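Local coordinates for bartonella effector protein (Bep) substrate of VirB T4SS (Bartonella sp. 1-1C, PDB 4PY3) that belongs to the Fic family of AMP transferases and may, through this N-terminal Fic domain, transfer AMP from ATP to threonine or tyrosine residues of target proteins, at residues K144-L149 with K205-L210; D140-L145 with V165-L170; L133-F138 with D213-K218; L21-N26 with K31-V36. One frame throughout, in Å; residues are numbered along the deposited sequence.

Contact 1: K144-L149 with K205-L210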
loop_
_atom_site.group_PDB
_atom_site.type_symbol
_atom_site.label_atom_id
_atom_site.label_comp_id
_atom_site.label_asym_id
_atom_site.label_seq_id
_atom_site.Cartn_x
_atom_site.Cartn_y
_atom_site.Cartn_z
ATOM N N LYS A 144 -0.472 13.433 4.817
ATOM C CA LYS A 144 -1.215 13.866 3.632
ATOM C C LYS A 144 -0.949 12.958 2.434
ATOM O O LYS A 144 -1.876 12.582 1.710
ATOM C CB LYS A 144 -0.878 15.325 3.278
ATOM C CG LYS A 144 -1.509 16.343 4.203
ATOM C CD LYS A 144 -0.924 17.730 3.974
ATOM C CE LYS A 144 -1.667 18.850 4.687
ATOM N NZ LYS A 144 -0.735 19.845 5.275
ATOM N N LEU A 145 0.321 12.613 2.237
ATOM C CA LEU A 145 0.747 11.722 1.153
ATOM C C LEU A 145 0.219 10.288 1.367
ATOM O O LEU A 145 -0.116 9.593 0.400
ATOM C CB LEU A 145 2.296 11.732 0.998
ATOM C CG LEU A 145 3.168 12.624 0.103
ATOM C CD1 LEU A 145 3.108 13.994 0.687
ATOM C CD2 LEU A 145 4.673 12.334 -0.169
ATOM N N PHE A 146 0.128 9.856 2.625
ATOM C CA PHE A 146 -0.384 8.526 2.951
ATOM C C PHE A 146 -1.860 8.408 2.612
ATOM O O PHE A 146 -2.305 7.406 2.021
ATOM C CB PHE A 146 -0.195 8.209 4.430
ATOM C CG PHE A 146 -0.379 6.753 4.758
ATOM C CD1 PHE A 146 0.679 5.874 4.626
ATOM C CD2 PHE A 146 -1.596 6.267 5.200
ATOM C CE1 PHE A 146 0.539 4.531 4.930
ATOM C CE2 PHE A 146 -1.750 4.917 5.514
ATOM C CZ PHE A 146 -0.682 4.046 5.372
ATOM N N VAL A 147 -2.615 9.437 2.986
ATOM C CA VAL A 147 -4.042 9.498 2.656
ATOM C C VAL A 147 -4.250 9.441 1.140
ATOM O O VAL A 147 -5.112 8.715 0.646
ATOM C CB VAL A 147 -4.699 10.778 3.230
ATOM C CG1 VAL A 147 -6.044 11.063 2.564
ATOM C CG2 VAL A 147 -4.873 10.640 4.734
ATOM N N PHE A 148 -3.447 10.214 0.414
ATOM C CA PHE A 148 -3.538 10.255 -1.035
ATOM C C PHE A 148 -3.283 8.864 -1.649
ATOM O O PHE A 148 -4.107 8.348 -2.397
ATOM C CB PHE A 148 -2.559 11.294 -1.596
ATOM C CG PHE A 148 -2.549 11.374 -3.103
ATOM C CD1 PHE A 148 -3.734 11.374 -3.825
ATOM C CD2 PHE A 148 -1.353 11.460 -3.797
ATOM C CE1 PHE A 148 -3.727 11.440 -5.210
ATOM C CE2 PHE A 148 -1.342 11.526 -5.181
ATOM C CZ PHE A 148 -2.527 11.515 -5.889
ATOM N N LEU A 149 -2.157 8.256 -1.292
ATOM C CA LEU A 149 -1.791 6.953 -1.823
ATOM C C LEU A 149 -2.822 5.894 -1.461
ATOM O O LEU A 149 -3.174 5.044 -2.287
ATOM C CB LEU A 149 -0.420 6.520 -1.306
ATOM C CG LEU A 149 0.049 5.153 -1.815
ATOM C CD1 LEU A 149 0.094 5.111 -3.336
ATOM C CD2 LEU A 149 1.417 4.797 -1.255
ATOM N N LYS A 205 -6.540 14.831 9.767
ATOM C CA LYS A 205 -6.305 15.033 11.202
ATOM C C LYS A 205 -5.973 13.732 11.933
ATOM O O LYS A 205 -4.902 13.605 12.536
ATOM C CB LYS A 205 -7.456 15.827 11.864
ATOM C CG LYS A 205 -7.501 17.263 11.397
ATOM C CD LYS A 205 -6.370 18.120 11.936
ATOM C CE LYS A 205 -6.161 19.380 11.110
ATOM N NZ LYS A 205 -5.156 19.139 10.039
ATOM N N GLU A 206 -6.849 12.738 11.823
ATOM C CA GLU A 206 -6.578 11.455 12.472
ATOM C C GLU A 206 -5.319 10.769 11.968
ATOM O O GLU A 206 -4.703 10.037 12.716
ATOM C CB GLU A 206 -7.737 10.504 12.400
ATOM C CG GLU A 206 -7.897 9.528 13.561
ATOM C CD GLU A 206 -8.303 10.066 14.929
ATOM O OE1 GLU A 206 -7.915 11.190 15.329
ATOM O OE2 GLU A 206 -9.006 9.297 15.637
ATOM N N MET A 207 -4.963 10.989 10.708
ATOM C CA MET A 207 -3.746 10.403 10.154
ATOM C C MET A 207 -2.527 11.089 10.753
ATOM O O MET A 207 -1.542 10.436 11.089
ATOM C CB MET A 207 -3.734 10.510 8.617
ATOM C CG MET A 207 -2.641 9.695 7.936
ATOM S SD MET A 207 -2.812 7.920 8.194
ATOM C CE MET A 207 -4.322 7.597 7.275
ATOM N N LYS A 208 -2.596 12.411 10.859
ATOM C CA LYS A 208 -1.556 13.188 11.555
ATOM C C LYS A 208 -1.372 12.714 12.978
ATOM O O LYS A 208 -0.257 12.471 13.416
ATOM C CB LYS A 208 -1.892 14.665 11.574
ATOM N N SER A 209 -2.482 12.582 13.689
ATOM C CA SER A 209 -2.476 12.081 15.064
ATOM C C SER A 209 -1.828 10.696 15.168
ATOM O O SER A 209 -1.000 10.462 16.046
ATOM C CB SER A 209 -3.907 12.052 15.615
ATOM O OG SER A 209 -3.996 11.261 16.783
ATOM N N LEU A 210 -2.198 9.798 14.263
ATOM C CA LEU A 210 -1.591 8.467 14.204
ATOM C C LEU A 210 -0.086 8.550 13.980
ATOM O O LEU A 210 0.692 7.916 14.685
ATOM C CB LEU A 210 -2.226 7.636 13.083
ATOM C CG LEU A 210 -1.581 6.278 12.778
ATOM C CD1 LEU A 210 -1.809 5.294 13.915
ATOM C CD2 LEU A 210 -2.123 5.709 11.478
#

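Contact 2: D140-L145 with V165-L170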
loop_
_atom_site.group_PDB
_atom_site.type_symbol
_atom_site.label_atom_id
_atom_site.label_comp_id
_atom_site.label_asym_id
_atom_site.label_seq_id
_atom_site.Cartn_x
_atom_site.Cartn_y
_atom_site.Cartn_z
ATOM N N ASP A 140 3.301 15.872 9.352
ATOM C CA ASP A 140 2.256 16.592 8.624
ATOM C C ASP A 140 2.261 16.202 7.148
ATOM O O ASP A 140 1.230 15.786 6.609
ATOM C CB ASP A 140 2.441 18.101 8.778
ATOM C CG ASP A 140 1.324 18.900 8.120
ATOM O OD1 ASP A 140 0.177 18.873 8.620
ATOM O OD2 ASP A 140 1.602 19.578 7.105
ATOM N N GLU A 141 3.419 16.312 6.503
ATOM C CA GLU A 141 3.494 16.032 5.068
ATOM C C GLU A 141 3.250 14.573 4.756
ATOM O O GLU A 141 2.635 14.256 3.758
ATOM C CB GLU A 141 4.854 16.332 4.457
ATOM C CG GLU A 141 4.764 16.873 3.033
ATOM C CD GLU A 141 4.430 18.354 2.984
ATOM O OE1 GLU A 141 4.212 18.958 4.068
ATOM O OE2 GLU A 141 4.395 18.907 1.855
ATOM N N ALA A 142 3.826 13.702 5.575
ATOM C CA ALA A 142 3.733 12.281 5.354
ATOM C C ALA A 142 2.287 11.819 5.440
ATOM O O ALA A 142 1.838 11.025 4.608
ATOM C CB ALA A 142 4.603 11.527 6.345
ATOM N N ALA A 143 1.561 12.321 6.431
ATOM C CA ALA A 143 0.167 11.931 6.618
ATOM C C ALA A 143 -0.699 12.262 5.407
ATOM O O ALA A 143 -1.567 11.478 5.031
ATOM C CB ALA A 143 -0.408 12.592 7.857
ATOM N N LYS A 144 -0.472 13.433 4.817
ATOM C CA LYS A 144 -1.215 13.866 3.632
ATOM C C LYS A 144 -0.949 12.958 2.434
ATOM O O LYS A 144 -1.876 12.582 1.710
ATOM C CB LYS A 144 -0.878 15.325 3.278
ATOM C CG LYS A 144 -1.509 16.343 4.203
ATOM C CD LYS A 144 -0.924 17.730 3.974
ATOM C CE LYS A 144 -1.667 18.850 4.687
ATOM N NZ LYS A 144 -0.735 19.845 5.275
ATOM N N LEU A 145 0.321 12.613 2.237
ATOM C CA LEU A 145 0.747 11.722 1.153
ATOM C C LEU A 145 0.219 10.288 1.367
ATOM O O LEU A 145 -0.116 9.593 0.400
ATOM C CB LEU A 145 2.296 11.732 0.998
ATOM C CG LEU A 145 3.168 12.624 0.103
ATOM C CD1 LEU A 145 3.108 13.994 0.687
ATOM C CD2 LEU A 145 4.673 12.334 -0.169
ATOM N N VAL A 165 5.238 -0.430 4.452
ATOM C CA VAL A 165 6.677 -0.623 4.302
ATOM C C VAL A 165 7.297 0.579 3.586
ATOM O O VAL A 165 8.369 1.036 3.951
ATOM C CB VAL A 165 7.018 -1.929 3.565
ATOM C CG1 VAL A 165 8.496 -1.990 3.202
ATOM C CG2 VAL A 165 6.668 -3.114 4.440
ATOM N N PHE A 166 6.609 1.076 2.566
ATOM C CA PHE A 166 7.077 2.217 1.793
ATOM C C PHE A 166 7.276 3.434 2.711
ATOM O O PHE A 166 8.323 4.072 2.683
ATOM C CB PHE A 166 6.056 2.535 0.702
ATOM C CG PHE A 166 6.462 3.646 -0.225
ATOM C CD1 PHE A 166 6.306 4.978 0.154
ATOM C CD2 PHE A 166 6.954 3.369 -1.491
ATOM C CE1 PHE A 166 6.649 6.001 -0.704
ATOM C CE2 PHE A 166 7.309 4.393 -2.349
ATOM C CZ PHE A 166 7.160 5.715 -1.952
ATOM N N PHE A 167 6.276 3.738 3.533
ATOM C CA PHE A 167 6.357 4.901 4.421
ATOM C C PHE A 167 7.327 4.723 5.568
ATOM O O PHE A 167 7.988 5.686 5.952
ATOM C CB PHE A 167 4.980 5.331 4.920
ATOM C CG PHE A 167 4.294 6.260 3.972
ATOM C CD1 PHE A 167 3.739 5.778 2.785
ATOM C CD2 PHE A 167 4.244 7.623 4.229
ATOM C CE1 PHE A 167 3.119 6.641 1.892
ATOM C CE2 PHE A 167 3.631 8.490 3.341
ATOM C CZ PHE A 167 3.068 8.003 2.171
ATOM N N GLU A 168 7.475 3.507 6.083
ATOM C CA GLU A 168 8.518 3.250 7.081
ATOM C C GLU A 168 9.909 3.503 6.492
ATOM O O GLU A 168 10.758 4.126 7.135
ATOM C CB GLU A 168 8.415 1.841 7.654
ATOM C CG GLU A 168 7.124 1.614 8.433
ATOM C CD GLU A 168 7.110 0.310 9.215
ATOM O OE1 GLU A 168 8.128 -0.413 9.189
ATOM O OE2 GLU A 168 6.079 0.016 9.870
ATOM N N LYS A 169 10.122 3.061 5.257
ATOM C CA LYS A 169 11.391 3.304 4.562
ATOM C C LYS A 169 11.601 4.787 4.251
ATOM O O LYS A 169 12.720 5.286 4.297
ATOM C CB LYS A 169 11.447 2.515 3.261
ATOM C CG LYS A 169 11.399 1.010 3.449
ATOM C CD LYS A 169 12.727 0.459 3.913
ATOM C CE LYS A 169 12.625 -1.034 4.164
ATOM N NZ LYS A 169 13.757 -1.506 5.003
ATOM N N LEU A 170 10.522 5.469 3.892
ATOM C CA LEU A 170 10.565 6.896 3.610
ATOM C C LEU A 170 10.963 7.691 4.866
ATOM O O LEU A 170 11.811 8.587 4.806
ATOM C CB LEU A 170 9.200 7.357 3.098
ATOM C CG LEU A 170 9.053 8.827 2.684
ATOM C CD1 LEU A 170 9.809 9.102 1.396
ATOM C CD2 LEU A 170 7.587 9.192 2.526
#

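Contact 3: L133-F138 with D213-K218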
loop_
_atom_site.group_PDB
_atom_site.type_symbol
_atom_site.label_atom_id
_atom_site.label_comp_id
_atom_site.label_asym_id
_atom_site.label_seq_id
_atom_site.Cartn_x
_atom_site.Cartn_y
_atom_site.Cartn_z
ATOM N N LEU A 133 13.467 17.930 7.220
ATOM C CA LEU A 133 12.328 18.458 7.951
ATOM C C LEU A 133 12.386 18.050 9.407
ATOM O O LEU A 133 13.022 17.060 9.765
ATOM C CB LEU A 133 11.011 17.952 7.360
ATOM C CG LEU A 133 10.727 18.273 5.876
ATOM C CD1 LEU A 133 9.508 17.543 5.338
ATOM C CD2 LEU A 133 10.516 19.766 5.723
ATOM N N SER A 134 11.693 18.808 10.248
ATOM C CA SER A 134 11.496 18.406 11.634
ATOM C C SER A 134 10.513 17.262 11.681
ATOM O O SER A 134 9.735 17.087 10.750
ATOM C CB SER A 134 10.921 19.542 12.434
ATOM N N ARG A 135 10.528 16.517 12.783
ATOM C CA ARG A 135 9.602 15.411 12.978
ATOM C C ARG A 135 8.146 15.851 12.808
ATOM O O ARG A 135 7.348 15.137 12.209
ATOM C CB ARG A 135 9.799 14.777 14.356
ATOM C CG ARG A 135 9.078 13.443 14.508
ATOM C CD ARG A 135 9.421 12.685 15.788
ATOM N NE ARG A 135 8.249 12.323 16.593
ATOM C CZ ARG A 135 7.457 13.169 17.243
ATOM N NH1 ARG A 135 7.688 14.477 17.217
ATOM N NH2 ARG A 135 6.420 12.697 17.927
ATOM N N GLU A 136 7.809 17.027 13.325
ATOM C CA GLU A 136 6.453 17.571 13.197
ATOM C C GLU A 136 6.090 17.840 11.742
ATOM O O GLU A 136 5.004 17.479 11.297
ATOM C CB GLU A 136 6.292 18.857 14.012
ATOM N N GLU A 137 6.999 18.476 11.007
ATOM C CA GLU A 137 6.769 18.791 9.604
ATOM C C GLU A 137 6.673 17.523 8.759
ATOM O O GLU A 137 5.843 17.440 7.865
ATOM C CB GLU A 137 7.869 19.692 9.080
ATOM N N PHE A 138 7.542 16.559 9.048
ATOM C CA PHE A 138 7.514 15.286 8.377
ATOM C C PHE A 138 6.170 14.591 8.585
ATOM O O PHE A 138 5.524 14.171 7.629
ATOM C CB PHE A 138 8.631 14.375 8.871
ATOM C CG PHE A 138 8.515 12.981 8.342
ATOM C CD1 PHE A 138 8.957 12.679 7.066
ATOM C CD2 PHE A 138 7.909 11.987 9.094
ATOM C CE1 PHE A 138 8.818 11.395 6.556
ATOM C CE2 PHE A 138 7.762 10.707 8.589
ATOM C CZ PHE A 138 8.217 10.411 7.319
ATOM N N ASP A 213 2.035 9.597 16.881
ATOM C CA ASP A 213 2.300 8.493 17.817
ATOM C C ASP A 213 3.296 7.502 17.308
ATOM O O ASP A 213 4.160 7.105 18.051
ATOM C CB ASP A 213 1.085 7.677 18.182
ATOM N N ILE A 214 3.124 7.039 16.071
ATOM C CA ILE A 214 3.969 5.950 15.564
ATOM C C ILE A 214 5.352 6.429 15.119
ATOM O O ILE A 214 6.203 5.612 14.789
ATOM C CB ILE A 214 3.289 5.121 14.442
ATOM C CG1 ILE A 214 2.996 5.959 13.202
ATOM C CG2 ILE A 214 2.006 4.485 14.956
ATOM C CD1 ILE A 214 2.702 5.106 11.990
ATOM N N SER A 215 5.561 7.747 15.096
ATOM C CA SER A 215 6.889 8.321 14.848
ATOM C C SER A 215 7.623 8.717 16.131
ATOM O O SER A 215 8.755 9.195 16.076
ATOM C CB SER A 215 6.775 9.540 13.935
ATOM O OG SER A 215 6.156 10.610 14.609
ATOM N N ASP A 216 6.979 8.513 17.277
ATOM C CA ASP A 216 7.536 8.893 18.568
ATOM C C ASP A 216 8.489 7.813 19.101
ATOM O O ASP A 216 8.033 6.754 19.529
ATOM C CB ASP A 216 6.399 9.113 19.564
ATOM C CG ASP A 216 6.862 9.773 20.853
ATOM O OD1 ASP A 216 8.048 9.635 21.225
ATOM O OD2 ASP A 216 6.024 10.431 21.498
ATOM N N PRO A 217 9.809 8.099 19.131
ATOM C CA PRO A 217 10.809 7.100 19.540
ATOM C C PRO A 217 10.511 6.417 20.868
ATOM O O PRO A 217 10.906 5.263 21.070
ATOM C CB PRO A 217 12.100 7.916 19.660
ATOM C CG PRO A 217 11.891 9.104 18.796
ATOM C CD PRO A 217 10.429 9.419 18.892
ATOM N N LYS A 218 9.841 7.135 21.768
ATOM C CA LYS A 218 9.376 6.564 23.020
ATOM C C LYS A 218 8.358 5.459 22.804
ATOM O O LYS A 218 8.046 4.780 23.761
ATOM C CB LYS A 218 8.788 7.649 23.932
#

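Contact 4: L21-N26 with K31-V36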
loop_
_atom_site.group_PDB
_atom_site.type_symbol
_atom_site.label_atom_id
_atom_site.label_comp_id
_atom_site.label_asym_id
_atom_site.label_seq_id
_atom_site.Cartn_x
_atom_site.Cartn_y
_atom_site.Cartn_z
ATOM N N LEU A 21 -8.539 -15.762 -3.986
ATOM C CA LEU A 21 -7.633 -15.229 -4.991
ATOM C C LEU A 21 -6.719 -16.345 -5.505
ATOM O O LEU A 21 -6.191 -17.148 -4.727
ATOM C CB LEU A 21 -6.802 -14.060 -4.435
ATOM C CG LEU A 21 -7.536 -12.728 -4.247
ATOM C CD1 LEU A 21 -6.691 -11.718 -3.476
ATOM C CD2 LEU A 21 -7.949 -12.126 -5.583
ATOM N N LYS A 22 -6.499 -16.359 -6.812
ATOM C CA LYS A 22 -5.585 -17.326 -7.410
ATOM C C LYS A 22 -4.207 -17.114 -6.821
ATOM O O LYS A 22 -3.781 -15.973 -6.635
ATOM C CB LYS A 22 -5.505 -17.162 -8.928
ATOM C CG LYS A 22 -6.761 -17.551 -9.669
ATOM C CD LYS A 22 -6.611 -17.200 -11.141
ATOM C CE LYS A 22 -7.801 -17.643 -11.968
ATOM N NZ LYS A 22 -7.643 -17.219 -13.378
ATOM N N ASN A 23 -3.517 -18.208 -6.523
ATOM C CA ASN A 23 -2.205 -18.111 -5.911
ATOM C C ASN A 23 -1.314 -19.280 -6.282
ATOM O O ASN A 23 -1.795 -20.354 -6.613
ATOM C CB ASN A 23 -2.333 -18.013 -4.387
ATOM C CG ASN A 23 -2.995 -19.242 -3.775
ATOM O OD1 ASN A 23 -2.329 -20.224 -3.442
ATOM N ND2 ASN A 23 -4.311 -19.177 -3.608
ATOM N N LYS A 24 -0.008 -19.059 -6.189
ATOM C CA LYS A 24 0.982 -20.046 -6.605
ATOM C C LYS A 24 1.019 -21.275 -5.706
ATOM O O LYS A 24 1.626 -22.274 -6.064
ATOM C CB LYS A 24 2.375 -19.420 -6.653
ATOM C CG LYS A 24 2.494 -18.247 -7.610
ATOM C CD LYS A 24 3.933 -17.763 -7.746
ATOM C CE LYS A 24 3.986 -16.537 -8.643
ATOM N NZ LYS A 24 5.369 -16.016 -8.828
ATOM N N HIS A 25 0.404 -21.189 -4.534
ATOM C CA HIS A 25 0.385 -22.312 -3.614
ATOM C C HIS A 25 -0.778 -23.256 -3.899
ATOM O O HIS A 25 -0.855 -24.316 -3.295
ATOM C CB HIS A 25 0.290 -21.827 -2.164
ATOM C CG HIS A 25 1.232 -20.714 -1.841
ATOM N ND1 HIS A 25 2.599 -20.872 -1.855
ATOM C CD2 HIS A 25 1.003 -19.420 -1.513
ATOM C CE1 HIS A 25 3.172 -19.727 -1.537
ATOM N NE2 HIS A 25 2.226 -18.827 -1.329
ATOM N N ASN A 26 -1.679 -22.861 -4.799
ATOM C CA ASN A 26 -2.895 -23.622 -5.087
ATOM C C ASN A 26 -3.746 -23.813 -3.833
ATOM O O ASN A 26 -4.381 -24.839 -3.658
ATOM C CB ASN A 26 -2.537 -24.970 -5.723
ATOM C CG ASN A 26 -1.684 -24.839 -6.974
ATOM O OD1 ASN A 26 -0.731 -25.578 -7.119
ATOM N ND2 ASN A 26 -2.000 -23.896 -7.862
ATOM N N LYS A 31 -8.699 -18.071 4.381
ATOM C CA LYS A 31 -8.073 -17.982 5.693
ATOM C C LYS A 31 -6.638 -18.513 5.677
ATOM O O LYS A 31 -5.723 -17.834 6.143
ATOM C CB LYS A 31 -8.903 -18.751 6.721
ATOM N N LYS A 32 -6.443 -19.711 5.127
ATOM C CA LYS A 32 -5.106 -20.303 5.050
ATOM C C LYS A 32 -4.194 -19.483 4.138
ATOM O O LYS A 32 -3.020 -19.295 4.444
ATOM C CB LYS A 32 -5.152 -21.758 4.572
ATOM N N LEU A 33 -4.744 -18.977 3.035
ATOM C CA LEU A 33 -3.983 -18.133 2.116
ATOM C C LEU A 33 -3.425 -16.911 2.837
ATOM O O LEU A 33 -2.259 -16.586 2.689
ATOM C CB LEU A 33 -4.846 -17.685 0.931
ATOM C CG LEU A 33 -4.165 -16.767 -0.098
ATOM C CD1 LEU A 33 -2.901 -17.393 -0.658
ATOM C CD2 LEU A 33 -5.124 -16.437 -1.232
ATOM N N ALA A 34 -4.271 -16.245 3.619
ATOM C CA ALA A 34 -3.849 -15.092 4.426
ATOM C C ALA A 34 -2.630 -15.419 5.288
ATOM O O ALA A 34 -1.668 -14.667 5.288
ATOM C CB ALA A 34 -4.992 -14.599 5.300
ATOM N N HIS A 35 -2.674 -16.554 5.985
ATOM C CA HIS A 35 -1.583 -16.996 6.868
ATOM C C HIS A 35 -0.277 -17.203 6.090
ATOM O O HIS A 35 0.773 -16.706 6.476
ATOM C CB HIS A 35 -1.957 -18.376 7.499
ATOM C CG HIS A 35 -1.319 -18.686 8.824
ATOM N ND1 HIS A 35 0.033 -18.931 8.978
ATOM C CD2 HIS A 35 -1.876 -18.897 10.040
ATOM C CE1 HIS A 35 0.285 -19.220 10.245
ATOM N NE2 HIS A 35 -0.858 -19.210 10.910
ATOM N N VAL A 36 -0.352 -17.995 5.021
ATOM C CA VAL A 36 0.819 -18.326 4.203
ATOM C C VAL A 36 1.397 -17.045 3.615
ATOM O O VAL A 36 2.604 -16.872 3.500
ATOM C CB VAL A 36 0.441 -19.301 3.072
ATOM C CG1 VAL A 36 1.560 -19.435 2.050
ATOM C CG2 VAL A 36 0.103 -20.671 3.651
#

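Contact 1: K144-L149 with K205-L210
Phe-146 and Met-207 meet at about a right angle, the thioether crossing the ring flank in a Met-aromatic contact that joins helix 135-152 to helix 205-214 inside the all-helical part of the Fic domain. Met-207 SD stands 3.6 Å from Phe-146 CD2. Seen from the ring centroid the sulfur is 53° off the ring normal; it thus sits obliquely, neither squarely above the ring nor in its plane. Each chain leaves its helix with CG anti to the backbone N (chi1 -166° for Phe-146, -169° for Met-207), which carries both groups across the gap. Met-207 then bends at chi2 and again at chi3, and the double bend folds CE back toward the facing helix, where it can touch two residues at once. Val-147 is the second of these, and its relation to the methionine differs: the two side chains slide past each other in opposite directions, with only the CG2 branch in touch. No hydrogen bond spans the segments, so dispersion and the sulfur-ring contact carry the interface. Other helices complete the setting. Met-207 also packs on Ala-191 and Cys-192 of helix 185-197, while the Phe-146 ring makes edge-to-face contacts with Phe-167 and Phe-211. The terminal methyl touches both neighbours, Met-207 CE lying 3.7 Å from Phe-146 CD2 and 4.0 Å from Val-147 CG2.

Contact 2: D140-L145 with V165-L170
Phe-167 reaches from helix 159-173 to Ala-142 and Leu-145 of helix 135-152, a one-residue bridge between the two helices that, in Fic proteins, flank the loop in which the family signature begins. The backbones come closest at Ala-142 and Phe-167, whose CA atoms are 7.9 Å apart, and the benzyl group fills much of that spacing. Apolar contact is the first kind of interaction. The ring end CZ of Phe-167 abuts Leu-145 CB at 4.0 Å, with this carbon at the ring edge and in its plane, so this CB is met at the rim. Ala-142 CB is a looser neighbour, 4.4 Å from Phe-167 CE2. Contact with the helix backbone is the second kind, and it is closer: Phe-167 CZ lies 3.7 Å from Leu-145 C, approached obliquely to the ring. Leu-124 of helix 113-126 extends the interface, touching both Leu-145 and Leu-170. Electrostatics play their part within one helix. There Lys-144 NZ and Asp-140 OD2 form a salt bridge of 3.0 Å, one turn apart, the ammonium meeting the syn side of the oxygen but 28° out of the carboxylate plane. No hydrogen bond links the two segments. The shortest approach between them is oblique to the ring and also meets the main chain, with Phe-167 CE2 placed 3.4 Å from the carbonyl oxygen Ala-142 O.

Contact 3: L133-F138 with D213-K218
Arg-135 donates from NE to the carbonyl Ser-215 O in a weak hydrogen bond of 3.2 Å, bent to 144°, with the oxygen at the guanidinium edge near its plane. The bond ties the start of helix 135-152 to the chain just past the end of helix 205-214, where an Asx turn follows. In that turn Asp-216 OD1 accepts from Lys-218 N at 3.1 Å, the donor coming from above the carboxylate plane. Arg-135 has another weak polar tie, from NH2 to Glu-212 O, so its head group binds one carbonyl in the last turn of the helix and one just beyond it. Ser-215 OG is hydrogen-bonded to Phe-211 O, its strongest partner, and to Glu-212 O, so its one proton is probably shared; chi1 of 70° turns it back on the last turn of helix 205-214. The carboxylate of Asp-216 faces the arginine less directly: its plane is 70° from that of the guanidinium, and OD2 stays 4.2 Å from Arg-135 NH2, well out of the guanidinium plane. The charges may attract, yet no N-H points at this oxygen. Farther out, the aliphatic part of Arg-135 runs alongside Ser-215, with CD 3.6 Å from Ser-215 O. Arg-135 NH2 rests 3.9 Å from Asp-216 CB, and at the exposed margin Pro-217 CD lies oblique to the guanidinium, 4.3 Å from Arg-135 NE.

Contact 4: L21-N26 with K31-V36
Asn-23 and Leu-33 mark the closest backbone approach, with CA atoms 8.2 Å apart, where an irregular N-terminal loop folds back over the early turns of helix 30-48. A type I beta turn runs from Asn-23 to Asn-26, closed by the backbone bond from Asn-26 N to Asn-23 O. This turn brings two side chains, Asn-23 and His-25, to bear on two that lie one helical turn apart, Leu-33 and Val-36. Asn-23 takes the crowded position between backbone N and carbonyl carbon (chi1 62°), which folds its amide back over the loop. There ND2 donates to Leu-21 O at 3.0 Å, nearly straight and with the acceptor close to the amide plane, and is also hydrogen-bonded to Ile-27 O. Two bonds on one nitrogen should fix the amide rotation; OD1 adds a weak bond from His-25 N. The amide meets the branched end of Leu-33, whose CD1 is 3.6 Å from Asn-23 CG and whose CD2 is 3.7 Å from Leu-21 O. The Asn-23 amide is thus satisfied by nearby backbone while an apolar residue packs against it. His-25 and Val-36 approach from opposite directions in a CH-pi contact, and the imidazole NE2 is hydrogen-bonded to Thr-73 OG1. Leu-33 CD1, by contrast, lies at the ring edge. Over the face, Val-36 CG1 stands 3.4 Å above the imidazole plane, shifted toward the rim and 3.5 Å from His-25 NE2.

In the fold
Contacts 1, 2 and 3 illustrate how one long helix can organise a domain: all use helix 135-152, and contacts 1 and 3 also share helix 205-214, which contact 3 joins near its C-terminal end. Contacts 1 and 2 have centres about 8 Å apart and touch directly, among other places where Met-207 and Lys-208 reach Ala-143 and where Leu-149 meets Phe-167; contact 3 lies about 13 and 11 Å from them, centre to centre. Along the chain, contact 4 closes first; the wide span of contact 3 then encloses the other two. Contact 4, a short-range closure, sits across the chain's centre, 29 to 36 Å from the rest between centres, yet its loop also touches the Fic region, as where Leu-21 meets Arg-156.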